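PDB 2QWU: intracellular growth locus, subunit C from Francisella tularensis subsp. tularensis, which is encoded in the Francisella pathogenicity island and probably supports growth of the bacterium inside host cells, as part of its type VI-like secretion system. Local coordinates for residues Ile158-Thr163 with His176-Asp181; Arg35-Ser40 with Ala54-Glu59; Ile83-Ser88 with Ala203-Ile208; Ile7-Val12 with Val192-Ser197. The protein carries 2 engineered substitutions. All coordinates share one frame; numbering follows the deposited sequence. Where two conformers were deposited one is given.

Contact 1. Residues Ile158-Thr163 with His176-Asp181; sequences ISIEPT and HIISID
Pro162 lies over one face of the His176 imidazole in a CH-pi contact, its CA 3.8 Å from the ring centroid and displaced toward the rim, while its CB comes 3.5 Å from His176 NE2. CG of His176 is anti to the carbonyl carbon (chi1 -76°), and ND1 is hydrogen-bonded to Arg174 O, which further fixes the turn of the ring. The pair sits near the loop end of an antiparallel beta hairpin made by strands 157-162 and 173-184. Along the same face Ile160 and Ile178 run alongside in the same direction, with Ile160 CG2 3.9 Å from Ile178 CG1. Ile158, its CG1 anti to the backbone N (chi1 -176°), brings CD1 to 4.1 Å from Ile178 CG2 and CG1 alongside Ile180 CG1. Helix 97-114 packs on this face, where Arg100, Ile103 and Glu104 touch Ile160. Ser159, Glu161, Ile177 and Ser179 occupy the other face. There one water lies 3.0 Å from both Ser159 OG and Ser179 OG and donates to Ile177 O at 2.8 Å. That oxygen also accepts from Glu161 N, so two bonds grip it. Beyond the paired residues, Thr163 CG2 meets Ile177 CG1 at 3.7 Å, the two side chains crossing at about a right angle. Four backbone hydrogen bonds, two each from the Ser159-Ser179 and Glu161-Ile177 pairs, hold the register. The chemistry implies a two-sided hairpin: a largely aliphatic face set against the helix, and a more polar one where water ties two serine hydroxyls to the backbone.

Contact 2. Residues Arg35-Ser40 with Ala54-Glu59; sequences RMFIDS and AIDGGE. Engineered in segment 35-40: Met36 (natural residue Leu).
Arg35 and Phe37, around the start of strand 37-43, grip residues Ala54-Gly57 of the long loop between strands 46-47 and 71-79, just where this loop enters a type II beta turn running from Asp56 to Glu59. The polar part of the contact is a single hydrogen bond, from Arg35 NH1 to Ile55 O, at 2.8 Å. The oxygen lies close to the guanidinium plane, whereas the donor stands above the plane of the carbonyl, 51° out of it. The arginine chain folds at its second and third torsions and curls over the loop, and its NH2 bonds to Asn33 O, so the guanidinium is held by backbone carbonyls from two parts of the chain. Packing against flat groups forms the second kind of interaction. Gly57 CA rests over one face of the guanidinium, toward its rim. The Phe37 ring receives Ala54 CB over its centre, 3.4 Å from the centroid, a CH-pi contact almost on the ring normal. The edge of the same ring abuts the backbone that follows: CE2 is 3.4 Å from Ile55 O, which therefore lies beside the phenyl edge as well as accepting from Arg35. The turn supplies bonds of its own. Asp56 O accepts from Glu59 N, and Asp56 OD1 takes bonds from Asn126 ND2 and Lys128 N, with Asn126 ND2 also reaching Arg35 O and joining both segments to a third part of the fold. Across the mouth of the turn, Asp56 N donates to Glu59 OE1 at 2.9 Å, meeting that oxygen on its anti side and 35° out of the carboxylate plane.

Contact 3. Residues Ile83-Ser88 with Ala203-Ile208; sequences INPTIS and AKIGYI
One face of the pyrrolidine ring of Pro85 lies on the carbonyl oxygen of Ile205, which has all five ring atoms within 3.9 Å; CB is closest at 3.3 Å, and CD follows at 3.4 Å. The phenol ring of Tyr207, by contrast, is carried away from segment 83-88 because CG stands anti to the backbone N (chi1 170°), and the touching is left to CB, 3.3 Å from Ile83 O. Pro85 and Ile205 cross obliquely, CB to CB at 4.2 Å, with Pro85 CG near Ile205 CD1. Between these two side-chain contacts the backbones approach each other: Gly206 CA is 3.5 Å from Ile83 O. In the fold, the C-terminal tail leaves the small hairpin of strands 189-193 and 200-204 and runs beside the connection from strand 71-79 to strand 86-96. One backbone hydrogen bond joins the two segments, from Tyr207 N to Ile83 O at 2.7 Å, nearly straight at 172°. Ile205 bonds to the backbone of Gly81 and packs on Ile78 of strand 71-79 and on Thr185, which sets the end of the hairpin against the large sheet; Leu190 is its neighbour within the hairpin. Pro85 O accepts from the hydroxyl of Thr184 in strand 173-184.

Contact 4. Residues Ile7-Val12 with Val192-Ser197; sequences ITRQQV and VCCAAS
Cys194 points its thiol into the first turn of helix 9-14, and the guanidinium of Arg9 turns one face onto it. SG is 3.9 Å from Arg9 NH2 and 3.7 Å from Arg9 N, so both ends of that residue touch the sulfur. CG of Arg9 is anti to the backbone N (chi1 176°); the chain then bends twice, bringing the flat group back toward the cysteine. A weak hydrogen bond from NH2 to Lys200 O ties the arginine to the hairpin and helps place this face. Val12, one turn further on, meets Val192 tip to tip, CG2 to CG2 at 4.0 Å, and the same methyl lies 3.9 Å from Cys194 SG, so that the sulfur touches a cationic and an aliphatic group. Ile7 covers another side with its backbone: its O is 3.1 Å from Cys194 CB and receives a CA-H...O contact from Cys194 CA. No direct hydrogen bond joins the segments, but a water accepts from Ile7 N and donates to Cys193 O. The helix starts with Thr8 at the N-cap, its OG1 accepting from Gln11 N. Lys132 NZ bonds to Cys194 O, anchoring the loop after strand 189-193, which pairs with strand 200-204. The guanidinium face and helix start would probably favour negative charge on sulfur, whereas Ile7 O, 3.3 Å from SG, and the partly apolar surroundings would oppose it, leaving the net effect open.

How the contacts relate
Contacts 1, 2 and 3 all reach the large antiparallel sheet, whereas contact 4 clamps the N-terminal helix to the two-stranded hairpin 189-193/200-204 near the other end of the chain. Contacts 1 and 3 meet directly where strands 173-184 and 86-96 are neighbours: Asp181 OD1 is 3.2 Å from Ser88 CB. Contacts 3 and 4 share the small hairpin, with Ala203 CB 4.0 Å from Val192 CG1, so both chain ends are tied to it; their centres lie about 17 Å apart. Contact 2 touches none of the others, its nearest atoms being about 7 Å from contact 4 and about 9 Å from contact 1. Contacts 1 and 4 lie on opposite sides of the chain's centre, centres about 28 Å apart.

Contact 1. Residues Ile158-Thr163 with His176-Asp181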
# COMPACT_ATOMS: atom_id res chain seq x y z
N ILE A 158 -0.60 7.69 -13.15
CA ILE A 158 0.50 7.22 -12.35
C ILE A 158 1.61 8.22 -12.37
O ILE A 158 1.86 8.89 -13.38
CB ILE A 158 1.05 5.81 -12.80
CG1 ILE A 158 2.15 5.32 -11.83
CG2 ILE A 158 1.69 5.92 -14.20
CD1 ILE A 158 2.61 3.83 -12.07
N SER A 159 2.24 8.42 -11.23
CA SER A 159 3.40 9.30 -11.23
C SER A 159 4.43 8.65 -10.33
O SER A 159 4.05 7.97 -9.36
CB SER A 159 3.07 10.67 -10.70
OG SER A 159 2.65 10.62 -9.35
N ILE A 160 5.71 8.78 -10.68
CA ILE A 160 6.77 8.19 -9.84
C ILE A 160 7.75 9.32 -9.64
O ILE A 160 8.33 9.86 -10.59
CB ILE A 160 7.49 6.99 -10.49
CG1 ILE A 160 6.48 5.90 -10.84
CG2 ILE A 160 8.56 6.43 -9.49
CD1 ILE A 160 7.07 4.65 -11.49
N GLU A 161 7.90 9.72 -8.40
CA GLU A 161 8.76 10.87 -8.10
C GLU A 161 9.87 10.54 -7.15
O GLU A 161 9.63 9.90 -6.11
CB GLU A 161 7.93 11.96 -7.48
CG GLU A 161 6.83 12.45 -8.39
CD GLU A 161 6.07 13.61 -7.78
OE1 GLU A 161 6.26 13.88 -6.56
OE2 GLU A 161 5.28 14.26 -8.51
N PRO A 162 11.10 10.98 -7.47
CA PRO A 162 12.21 10.70 -6.56
C PRO A 162 12.14 11.68 -5.38
O PRO A 162 11.58 12.78 -5.49
CB PRO A 162 13.45 10.93 -7.45
CG PRO A 162 12.98 11.95 -8.45
CD PRO A 162 11.59 11.45 -8.78
N THR A 163 12.65 11.25 -4.24
CA THR A 163 12.70 12.11 -3.06
C THR A 163 14.08 11.94 -2.40
O THR A 163 14.84 11.04 -2.75
CB THR A 163 11.64 11.72 -1.97
OG1 THR A 163 12.14 10.61 -1.20
CG2 THR A 163 10.30 11.41 -2.61
N HIS A 176 11.45 6.57 -3.75
CA HIS A 176 10.56 7.18 -4.76
C HIS A 176 9.11 6.98 -4.34
O HIS A 176 8.76 5.96 -3.77
CB HIS A 176 10.70 6.52 -6.15
CG HIS A 176 11.96 6.91 -6.93
ND1 HIS A 176 13.24 6.58 -6.52
CD2 HIS A 176 12.07 7.53 -8.13
CE1 HIS A 176 14.11 6.99 -7.45
NE2 HIS A 176 13.43 7.56 -8.42
N ILE A 177 8.27 7.95 -4.65
CA ILE A 177 6.88 7.82 -4.29
C ILE A 177 6.06 7.54 -5.54
O ILE A 177 6.10 8.32 -6.49
CB ILE A 177 6.42 9.10 -3.57
CG1 ILE A 177 7.28 9.23 -2.30
CG2 ILE A 177 4.93 9.06 -3.34
CD1 ILE A 177 6.78 10.22 -1.23
N ILE A 178 5.34 6.42 -5.56
CA ILE A 178 4.53 6.01 -6.72
C ILE A 178 3.08 6.25 -6.36
O ILE A 178 2.55 5.63 -5.42
CB ILE A 178 4.73 4.48 -7.05
CG1 ILE A 178 6.21 4.20 -7.30
CG2 ILE A 178 3.84 4.05 -8.14
CD1 ILE A 178 6.45 2.65 -7.49
N SER A 179 2.46 7.18 -7.07
CA SER A 179 1.04 7.54 -6.82
C SER A 179 0.22 7.04 -7.96
O SER A 179 0.46 7.42 -9.08
CB SER A 179 0.83 9.07 -6.72
OG SER A 179 1.67 9.63 -5.72
N ILE A 180 -0.76 6.19 -7.66
CA ILE A 180 -1.57 5.58 -8.72
C ILE A 180 -3.03 5.85 -8.44
O ILE A 180 -3.49 5.71 -7.30
CB ILE A 180 -1.37 4.04 -8.75
CG1 ILE A 180 0.11 3.72 -8.58
CG2 ILE A 180 -1.93 3.49 -10.09
CD1 ILE A 180 0.38 2.21 -8.40
N ASP A 181 -3.77 6.25 -9.48
CA ASP A 181 -5.20 6.55 -9.30
C ASP A 181 -5.96 5.79 -10.39
O ASP A 181 -5.38 5.34 -11.36
CB ASP A 181 -5.49 8.06 -9.49
CG ASP A 181 -4.79 8.95 -8.45
OD1 ASP A 181 -5.17 8.95 -7.24
OD2 ASP A 181 -3.84 9.67 -8.87
O HOH W 1 4.30 10.37 -6.89

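Contact 2. Residues Arg35-Ser40 with Ala54-Glu59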
# COMPACT_ATOMS: atom_id res chain seq x y z
N ARG A 35 2.17 2.42 10.47
CA ARG A 35 3.00 2.20 9.30
C ARG A 35 2.50 0.92 8.59
O ARG A 35 2.04 -0.04 9.23
CB ARG A 35 4.51 2.10 9.64
CG ARG A 35 5.02 0.69 10.22
CD ARG A 35 4.43 0.36 11.53
NE ARG A 35 4.68 1.34 12.58
CZ ARG A 35 5.82 1.51 13.28
NH1 ARG A 35 6.92 0.77 13.09
NH2 ARG A 35 5.86 2.45 14.25
N MSE A 36 2.59 0.93 7.27
CA MSE A 36 2.16 -0.20 6.45
C MSE A 36 3.21 -0.48 5.41
O MSE A 36 3.79 0.41 4.84
CB MSE A 36 0.83 0.12 5.74
CG MSE A 36 -0.37 0.09 6.64
SE MSE A 36 -1.94 0.43 5.59
CE MSE A 36 -1.83 -0.97 4.65
N PHE A 37 3.53 -1.77 5.21
CA PHE A 37 4.45 -2.11 4.19
C PHE A 37 4.18 -3.54 3.73
O PHE A 37 3.49 -4.32 4.42
CB PHE A 37 5.89 -1.88 4.67
CG PHE A 37 6.28 -2.68 5.93
CD1 PHE A 37 6.71 -4.00 5.82
CD2 PHE A 37 6.24 -2.07 7.20
CE1 PHE A 37 7.11 -4.74 6.99
CE2 PHE A 37 6.65 -2.78 8.38
CZ PHE A 37 7.09 -4.14 8.24
N ILE A 38 4.69 -3.85 2.54
CA ILE A 38 4.44 -5.17 1.96
C ILE A 38 5.74 -5.88 1.58
O ILE A 38 6.69 -5.25 1.13
CB ILE A 38 3.51 -5.06 0.74
CG1 ILE A 38 4.05 -4.00 -0.25
CG2 ILE A 38 2.08 -4.69 1.21
CD1 ILE A 38 3.23 -3.87 -1.55
N ASP A 39 5.76 -7.21 1.69
CA ASP A 39 7.02 -7.93 1.47
C ASP A 39 7.35 -8.24 0.02
O ASP A 39 8.46 -8.73 -0.29
CB ASP A 39 7.09 -9.21 2.36
CG ASP A 39 6.10 -10.27 1.96
OD1 ASP A 39 5.36 -10.07 0.98
OD2 ASP A 39 6.06 -11.36 2.65
N SER A 40 6.43 -7.91 -0.88
CA SER A 40 6.68 -8.06 -2.30
C SER A 40 5.74 -7.13 -3.06
O SER A 40 4.71 -6.73 -2.53
CB SER A 40 6.50 -9.50 -2.77
OG SER A 40 5.14 -9.84 -2.85
N ALA A 54 12.20 -2.45 6.69
CA ALA A 54 10.99 -1.86 7.29
C ALA A 54 10.77 -2.42 8.67
O ALA A 54 11.06 -3.63 8.97
CB ALA A 54 9.78 -2.13 6.41
N ILE A 55 10.26 -1.55 9.52
CA ILE A 55 10.09 -1.88 10.93
C ILE A 55 8.61 -2.06 11.31
O ILE A 55 7.81 -1.12 11.17
CB ILE A 55 10.71 -0.74 11.79
CG1 ILE A 55 12.17 -0.46 11.37
CG2 ILE A 55 10.53 -1.09 13.29
CD1 ILE A 55 13.13 -1.64 11.65
N ASP A 56 8.24 -3.28 11.73
CA ASP A 56 6.87 -3.57 12.13
C ASP A 56 6.60 -2.82 13.48
O ASP A 56 7.51 -2.48 14.22
CB ASP A 56 6.67 -5.10 12.28
CG ASP A 56 5.21 -5.54 12.11
OD1 ASP A 56 4.38 -4.75 11.61
OD2 ASP A 56 4.87 -6.72 12.43
N GLY A 57 5.33 -2.58 13.77
CA GLY A 57 5.03 -1.85 14.99
C GLY A 57 5.60 -2.57 16.21
O GLY A 57 5.44 -3.81 16.34
N GLY A 58 6.24 -1.80 17.06
CA GLY A 58 6.80 -2.30 18.31
C GLY A 58 8.11 -3.03 18.17
O GLY A 58 8.73 -3.40 19.18
N GLU A 59 8.54 -3.24 16.93
CA GLU A 59 9.76 -3.99 16.69
C GLU A 59 11.00 -3.23 17.18
O GLU A 59 11.12 -2.01 17.06
CB GLU A 59 9.85 -4.32 15.18
CG GLU A 59 10.95 -5.31 14.81
CD GLU A 59 11.15 -5.39 13.30
OE1 GLU A 59 10.16 -5.25 12.55
OE2 GLU A 59 12.30 -5.61 12.85

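Contact 3. Residues Ile83-Ser88 with Ala203-Ile208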
# COMPACT_ATOMS: atom_id res chain seq x y z
N ILE A 83 -20.57 -2.76 -7.89
CA ILE A 83 -19.88 -3.79 -8.61
C ILE A 83 -18.38 -3.79 -8.28
O ILE A 83 -17.86 -4.75 -7.71
CB ILE A 83 -20.05 -3.67 -10.14
CG1 ILE A 83 -21.53 -3.74 -10.52
CG2 ILE A 83 -19.38 -4.88 -10.77
CD1 ILE A 83 -21.74 -3.73 -12.02
N ASN A 84 -17.66 -2.74 -8.66
CA ASN A 84 -16.23 -2.71 -8.37
C ASN A 84 -15.92 -1.41 -7.65
O ASN A 84 -16.57 -0.38 -7.89
CB ASN A 84 -15.39 -2.78 -9.66
CG ASN A 84 -15.71 -4.01 -10.53
OD1 ASN A 84 -15.94 -5.12 -10.03
ND2 ASN A 84 -15.71 -3.81 -11.82
N PRO A 85 -14.93 -1.44 -6.75
CA PRO A 85 -14.55 -0.23 -6.00
C PRO A 85 -13.67 0.68 -6.84
O PRO A 85 -13.26 0.29 -7.93
CB PRO A 85 -13.76 -0.78 -4.83
CG PRO A 85 -13.08 -1.99 -5.46
CD PRO A 85 -14.23 -2.63 -6.21
N THR A 86 -13.42 1.90 -6.36
CA THR A 86 -12.51 2.82 -7.06
C THR A 86 -11.42 3.00 -6.04
O THR A 86 -11.71 3.24 -4.87
CB THR A 86 -13.15 4.17 -7.43
OG1 THR A 86 -14.15 3.96 -8.46
CG2 THR A 86 -12.12 5.10 -7.97
N ILE A 87 -10.18 2.86 -6.48
CA ILE A 87 -9.06 2.86 -5.56
C ILE A 87 -7.89 3.70 -6.02
O ILE A 87 -7.56 3.73 -7.21
CB ILE A 87 -8.57 1.35 -5.40
CG1 ILE A 87 -9.68 0.53 -4.73
CG2 ILE A 87 -7.30 1.24 -4.60
CD1 ILE A 87 -9.34 -0.97 -4.71
N SER A 88 -7.26 4.36 -5.06
CA SER A 88 -6.01 5.09 -5.35
C SER A 88 -5.03 4.59 -4.29
O SER A 88 -5.43 4.21 -3.20
CB SER A 88 -6.19 6.63 -5.30
OG SER A 88 -6.62 7.05 -4.03
N ALA A 203 -14.45 -5.16 5.51
CA ALA A 203 -15.03 -4.10 4.74
C ALA A 203 -15.42 -4.67 3.38
O ALA A 203 -14.56 -5.14 2.64
CB ALA A 203 -14.03 -3.04 4.55
N LYS A 204 -16.71 -4.63 3.05
CA LYS A 204 -17.18 -5.09 1.74
C LYS A 204 -16.86 -3.94 0.77
O LYS A 204 -17.24 -2.77 1.01
CB LYS A 204 -18.70 -5.37 1.80
CG LYS A 204 -19.37 -5.75 0.48
CD LYS A 204 -18.81 -7.02 -0.20
CE LYS A 204 -19.91 -7.61 -1.12
NZ LYS A 204 -20.79 -6.50 -1.70
N ILE A 205 -16.15 -4.25 -0.30
CA ILE A 205 -15.76 -3.20 -1.25
C ILE A 205 -16.30 -3.40 -2.63
O ILE A 205 -16.25 -2.49 -3.43
CB ILE A 205 -14.21 -3.01 -1.34
CG1 ILE A 205 -13.51 -4.26 -1.90
CG2 ILE A 205 -13.67 -2.72 0.08
CD1 ILE A 205 -12.01 -4.12 -2.03
N GLY A 206 -16.82 -4.59 -2.92
CA GLY A 206 -17.34 -4.80 -4.26
C GLY A 206 -18.17 -6.05 -4.37
O GLY A 206 -18.46 -6.70 -3.40
N TYR A 207 -18.51 -6.39 -5.61
CA TYR A 207 -19.32 -7.54 -5.90
C TYR A 207 -18.59 -8.84 -5.60
O TYR A 207 -17.41 -8.98 -5.89
CB TYR A 207 -19.71 -7.46 -7.39
CG TYR A 207 -20.35 -8.71 -7.93
CD1 TYR A 207 -21.60 -9.10 -7.50
CD2 TYR A 207 -19.68 -9.48 -8.88
CE1 TYR A 207 -22.19 -10.25 -8.01
CE2 TYR A 207 -20.23 -10.63 -9.40
CZ TYR A 207 -21.49 -11.01 -8.96
OH TYR A 207 -22.08 -12.14 -9.50
N ILE A 208 -19.28 -9.75 -4.92
CA ILE A 208 -18.72 -11.09 -4.65
C ILE A 208 -19.63 -12.10 -5.41
O ILE A 208 -20.79 -12.28 -5.04
CB ILE A 208 -18.71 -11.42 -3.14
CG1 ILE A 208 -17.72 -10.46 -2.44
CG2 ILE A 208 -18.26 -12.88 -2.90
CD1 ILE A 208 -17.87 -10.42 -0.96

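Contact 4. Residues Ile7-Val12 with Val192-Ser197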
# COMPACT_ATOMS: atom_id res chain seq x y z
N ILE A 7 -9.34 3.82 10.79
CA ILE A 7 -10.60 3.36 10.19
C ILE A 7 -11.65 3.20 11.29
O ILE A 7 -11.46 2.41 12.24
CB ILE A 7 -10.41 2.05 9.49
CG1 ILE A 7 -9.32 2.23 8.40
CG2 ILE A 7 -11.74 1.61 8.87
CD1 ILE A 7 -8.87 0.89 7.79
N THR A 8 -12.75 3.95 11.18
CA THR A 8 -13.80 3.91 12.21
C THR A 8 -14.86 2.84 11.93
O THR A 8 -15.15 2.53 10.78
CB THR A 8 -14.55 5.32 12.32
OG1 THR A 8 -15.25 5.58 11.09
CG2 THR A 8 -13.54 6.45 12.57
N ARG A 9 -15.47 2.30 12.99
CA ARG A 9 -16.51 1.30 12.82
C ARG A 9 -17.66 1.86 11.96
O ARG A 9 -18.22 1.15 11.12
CB ARG A 9 -17.03 0.86 14.18
CG ARG A 9 -18.20 -0.12 14.09
CD ARG A 9 -17.90 -1.31 13.20
NE ARG A 9 -16.69 -2.03 13.62
CZ ARG A 9 -16.23 -3.12 13.02
NH1 ARG A 9 -16.86 -3.61 11.96
NH2 ARG A 9 -15.13 -3.70 13.49
N GLN A 10 -17.99 3.14 12.16
CA GLN A 10 -19.02 3.80 11.34
C GLN A 10 -18.70 3.72 9.84
O GLN A 10 -19.58 3.42 9.03
CB GLN A 10 -19.15 5.27 11.76
CG GLN A 10 -19.95 6.15 10.76
CD GLN A 10 -21.45 5.86 10.76
OE1 GLN A 10 -22.02 5.42 11.78
NE2 GLN A 10 -22.10 6.13 9.62
N GLN A 11 -17.46 4.02 9.43
CA GLN A 11 -17.12 3.91 8.02
C GLN A 11 -17.35 2.49 7.48
O GLN A 11 -17.85 2.30 6.38
CB GLN A 11 -15.63 4.21 7.78
CG GLN A 11 -15.29 5.69 7.67
CD GLN A 11 -13.82 5.91 7.71
OE1 GLN A 11 -13.19 6.27 6.69
NE2 GLN A 11 -13.23 5.71 8.88
N VAL A 12 -16.93 1.49 8.26
CA VAL A 12 -17.05 0.10 7.84
C VAL A 12 -18.52 -0.34 7.79
O VAL A 12 -18.94 -1.04 6.87
CB VAL A 12 -16.27 -0.85 8.82
CG1 VAL A 12 -16.35 -2.33 8.32
CG2 VAL A 12 -14.85 -0.41 8.91
N VAL A 192 -10.19 -5.54 8.12
CA VAL A 192 -9.81 -4.25 8.72
C VAL A 192 -9.87 -4.36 10.23
O VAL A 192 -10.34 -5.36 10.78
CB VAL A 192 -10.76 -3.10 8.26
CG1 VAL A 192 -10.67 -2.96 6.75
CG2 VAL A 192 -12.20 -3.34 8.75
N CYS A 193 -9.35 -3.35 10.91
CA CYS A 193 -9.46 -3.32 12.38
C CYS A 193 -9.56 -1.86 12.71
O CYS A 193 -8.80 -1.02 12.16
CB CYS A 193 -8.24 -3.89 13.06
SG CYS A 193 -8.54 -4.08 14.87
N CYS A 194 -10.49 -1.56 13.62
CA CYS A 194 -10.79 -0.19 13.99
C CYS A 194 -10.08 0.30 15.25
O CYS A 194 -8.87 0.06 15.36
CB CYS A 194 -12.31 -0.02 14.05
SG CYS A 194 -13.08 -0.50 12.43
N ALA A 195 -10.80 0.95 16.18
CA ALA A 195 -10.16 1.57 17.34
C ALA A 195 -9.28 0.69 18.22
O ALA A 195 -8.10 1.01 18.47
CB ALA A 195 -11.27 2.27 18.23
N ALA A 196 -9.88 -0.37 18.70
CA ALA A 196 -9.21 -1.29 19.58
C ALA A 196 -8.82 -2.55 18.80
O ALA A 196 -9.32 -2.78 17.69
CB ALA A 196 -10.16 -1.59 20.74
N SER A 197 -7.89 -3.33 19.36
CA SER A 197 -7.42 -4.56 18.71
C SER A 197 -8.51 -5.61 18.59
O SER A 197 -8.40 -6.51 17.77
CB SER A 197 -6.22 -5.18 19.46
OG SER A 197 -6.65 -5.69 20.72
O HOH W 2 -7.97 1.74 12.13